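Local coordinates for protein putative metal-dependent hydrolase (Parabacteroides distasonis ATCC 8503, PDB 3KL7) that probably acts as a zinc-dependent hydrolase of the metallo-beta-lactamase superfamily, holding two zinc ions in its active site, at residues E93-Q101 against R142-L150. Sequence-based numbering, arbitrary orientation.
Sequences EIIANENSQ and RHRDNGYIL
Tyr148 OH, gripped by hydrogen bonds with Asn146 ND2 (3.1 Å) and Ile71 O, abuts the Ala96-Asn97 peptide, 3.6 Å from Ala96 C. Asn146 ND2 also donates to Leu110 O and lies 3.5 Å from Asn97 CB. Asn97 ND2 donates a nearly straight hydrogen bond to Arg144 O (2.9 Å, 172°), arriving tilted from the carbonyl plane while the oxygen lies almost within the amide plane. The other end of the same amide works inside its own segment: Asn97 OD1, at the N-cap of helix 98-104, takes a lone-pair bond from Ser100 OG (2.7 Å) and a weak capping bond from Ser100 N. With both ends of the amide engaged, its flip is fixed. Arg144 grips Asp145 side-on, NE to OD1 (2.7 Å) and NH2 to OD2 (2.8 Å). This pair borders the dinuclear zinc site of the metallo-beta-lactamase fold, where strands 93-96 and 146-152 belong to the two facing sheets; Asp145 touches the zinc ligands His73 and His140, so it probably helps to position them. The Asn99 side chain crosses that of Arg144 at about a right angle, its ND2, hydrogen-bonded to Glu74 OE1, 3.5 Å from Arg144 CG.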
# COMPACT_ATOMS: atom_id res chain seq x y z
N GLU A 93 7.78 8.93 -12.59
CA GLU A 93 6.45 9.53 -12.41
C GLU A 93 5.99 9.31 -10.98
O GLU A 93 5.90 8.16 -10.52
CB GLU A 93 5.41 8.93 -13.39
CG GLU A 93 3.98 9.60 -13.31
CD GLU A 93 3.93 11.01 -13.93
OE1 GLU A 93 3.73 11.11 -15.17
OE2 GLU A 93 4.08 12.02 -13.18
N ILE A 94 5.71 10.40 -10.28
CA ILE A 94 5.19 10.34 -8.90
C ILE A 94 3.66 10.42 -8.97
O ILE A 94 3.12 11.32 -9.60
CB ILE A 94 5.74 11.52 -8.06
CG1 ILE A 94 7.27 11.45 -7.99
CG2 ILE A 94 5.12 11.51 -6.63
CD1 ILE A 94 7.94 12.66 -7.33
N ILE A 95 2.97 9.44 -8.37
CA ILE A 95 1.49 9.44 -8.29
C ILE A 95 1.09 9.57 -6.81
O ILE A 95 1.52 8.75 -6.00
CB ILE A 95 0.84 8.12 -8.89
CG1 ILE A 95 1.02 8.06 -10.43
CG2 ILE A 95 -0.67 8.09 -8.63
CD1 ILE A 95 2.45 7.86 -10.90
N ALA A 96 0.30 10.58 -6.45
CA ALA A 96 0.06 10.90 -5.02
C ALA A 96 -1.33 11.48 -4.77
O ALA A 96 -2.03 11.87 -5.70
CB ALA A 96 1.13 11.87 -4.52
N ASN A 97 -1.74 11.53 -3.50
CA ASN A 97 -2.94 12.25 -3.13
C ASN A 97 -2.64 13.73 -3.23
O ASN A 97 -1.49 14.12 -3.31
CB ASN A 97 -3.44 11.86 -1.72
CG ASN A 97 -2.51 12.33 -0.61
OD1 ASN A 97 -1.29 12.35 -0.77
ND2 ASN A 97 -3.09 12.72 0.56
N GLU A 98 -3.67 14.55 -3.24
CA GLU A 98 -3.50 15.96 -3.51
C GLU A 98 -2.57 16.67 -2.50
O GLU A 98 -1.67 17.40 -2.89
CB GLU A 98 -4.85 16.64 -3.56
CG GLU A 98 -4.77 18.17 -3.58
CD GLU A 98 -6.09 18.84 -3.94
OE1 GLU A 98 -7.12 18.16 -3.99
OE2 GLU A 98 -6.08 20.07 -4.18
N ASN A 99 -2.78 16.44 -1.20
CA ASN A 99 -1.97 17.11 -0.19
C ASN A 99 -0.48 16.77 -0.30
O ASN A 99 0.38 17.64 -0.08
CB ASN A 99 -2.47 16.78 1.21
CG ASN A 99 -3.68 17.55 1.58
OD1 ASN A 99 -4.23 18.27 0.76
ND2 ASN A 99 -4.10 17.42 2.81
N SER A 100 -0.16 15.51 -0.64
CA SER A 100 1.25 15.11 -0.74
C SER A 100 1.91 15.74 -1.96
O SER A 100 3.05 16.23 -1.88
CB SER A 100 1.40 13.59 -0.76
OG SER A 100 1.05 13.01 0.49
N GLN A 101 1.18 15.74 -3.08
CA GLN A 101 1.62 16.38 -4.31
C GLN A 101 1.94 17.84 -4.08
O GLN A 101 2.97 18.33 -4.51
CB GLN A 101 0.52 16.25 -5.37
CG GLN A 101 0.99 16.43 -6.82
CD GLN A 101 1.02 17.87 -7.26
OE1 GLN A 101 0.49 18.76 -6.59
NE2 GLN A 101 1.64 18.11 -8.42
N ARG A 142 -11.72 11.58 6.14
CA ARG A 142 -12.28 11.12 4.91
C ARG A 142 -11.89 11.99 3.69
O ARG A 142 -11.76 13.20 3.80
CB ARG A 142 -13.81 11.08 5.05
CG ARG A 142 -14.45 10.22 4.08
CD ARG A 142 -15.89 9.95 4.43
NE ARG A 142 -16.43 8.90 3.55
CZ ARG A 142 -17.60 8.28 3.73
NH1 ARG A 142 -18.39 8.61 4.76
NH2 ARG A 142 -17.99 7.34 2.88
N HIS A 143 -11.70 11.34 2.55
CA HIS A 143 -11.41 12.00 1.23
C HIS A 143 -9.95 12.44 1.06
O HIS A 143 -9.42 12.41 -0.06
CB HIS A 143 -12.36 13.21 0.95
CG HIS A 143 -13.82 12.88 1.07
ND1 HIS A 143 -14.41 11.85 0.37
CD2 HIS A 143 -14.81 13.46 1.80
CE1 HIS A 143 -15.70 11.79 0.67
NE2 HIS A 143 -15.97 12.76 1.53
N ARG A 144 -9.31 12.84 2.16
CA ARG A 144 -7.96 13.42 2.09
C ARG A 144 -6.90 12.47 1.52
O ARG A 144 -6.02 12.90 0.78
CB ARG A 144 -7.53 13.90 3.48
CG ARG A 144 -6.33 14.81 3.45
CD ARG A 144 -5.78 15.01 4.83
NE ARG A 144 -5.20 13.77 5.34
CZ ARG A 144 -4.75 13.61 6.59
NH1 ARG A 144 -4.82 14.61 7.46
NH2 ARG A 144 -4.24 12.44 6.95
N ASP A 145 -7.00 11.18 1.86
CA ASP A 145 -5.94 10.22 1.56
C ASP A 145 -6.41 9.06 0.64
O ASP A 145 -7.61 8.83 0.46
CB ASP A 145 -5.40 9.62 2.88
CG ASP A 145 -4.96 10.71 3.90
OD1 ASP A 145 -4.64 11.85 3.48
OD2 ASP A 145 -4.91 10.40 5.13
N ASN A 146 -5.44 8.34 0.08
CA ASN A 146 -5.72 7.26 -0.88
C ASN A 146 -5.22 5.95 -0.42
O ASN A 146 -4.14 5.84 0.16
CB ASN A 146 -5.02 7.54 -2.23
CG ASN A 146 -5.61 8.71 -2.97
OD1 ASN A 146 -6.80 9.03 -2.83
ND2 ASN A 146 -4.78 9.35 -3.77
N GLY A 147 -5.99 4.92 -0.69
CA GLY A 147 -5.43 3.59 -0.90
C GLY A 147 -5.32 3.43 -2.42
O GLY A 147 -5.88 4.25 -3.15
N TYR A 148 -4.59 2.40 -2.89
CA TYR A 148 -4.43 2.13 -4.35
C TYR A 148 -4.64 0.67 -4.69
O TYR A 148 -4.25 -0.19 -3.95
CB TYR A 148 -3.02 2.52 -4.83
CG TYR A 148 -2.72 3.95 -4.62
CD1 TYR A 148 -3.38 4.92 -5.36
CD2 TYR A 148 -1.80 4.36 -3.67
CE1 TYR A 148 -3.12 6.26 -5.16
CE2 TYR A 148 -1.54 5.68 -3.46
CZ TYR A 148 -2.21 6.63 -4.21
OH TYR A 148 -1.96 7.98 -4.00
N ILE A 149 -5.29 0.42 -5.82
CA ILE A 149 -5.34 -0.91 -6.39
C ILE A 149 -4.48 -0.85 -7.64
O ILE A 149 -4.72 -0.04 -8.54
CB ILE A 149 -6.79 -1.35 -6.80
CG1 ILE A 149 -7.78 -1.13 -5.66
CG2 ILE A 149 -6.82 -2.80 -7.23
CD1 ILE A 149 -9.23 -1.42 -6.07
N LEU A 150 -3.46 -1.70 -7.68
CA LEU A 150 -2.52 -1.76 -8.76
C LEU A 150 -2.75 -3.02 -9.49
O LEU A 150 -2.73 -4.10 -8.89
CB LEU A 150 -1.10 -1.74 -8.21
CG LEU A 150 -0.84 -0.58 -7.28
CD1 LEU A 150 0.57 -0.68 -6.69
CD2 LEU A 150 -1.04 0.72 -8.04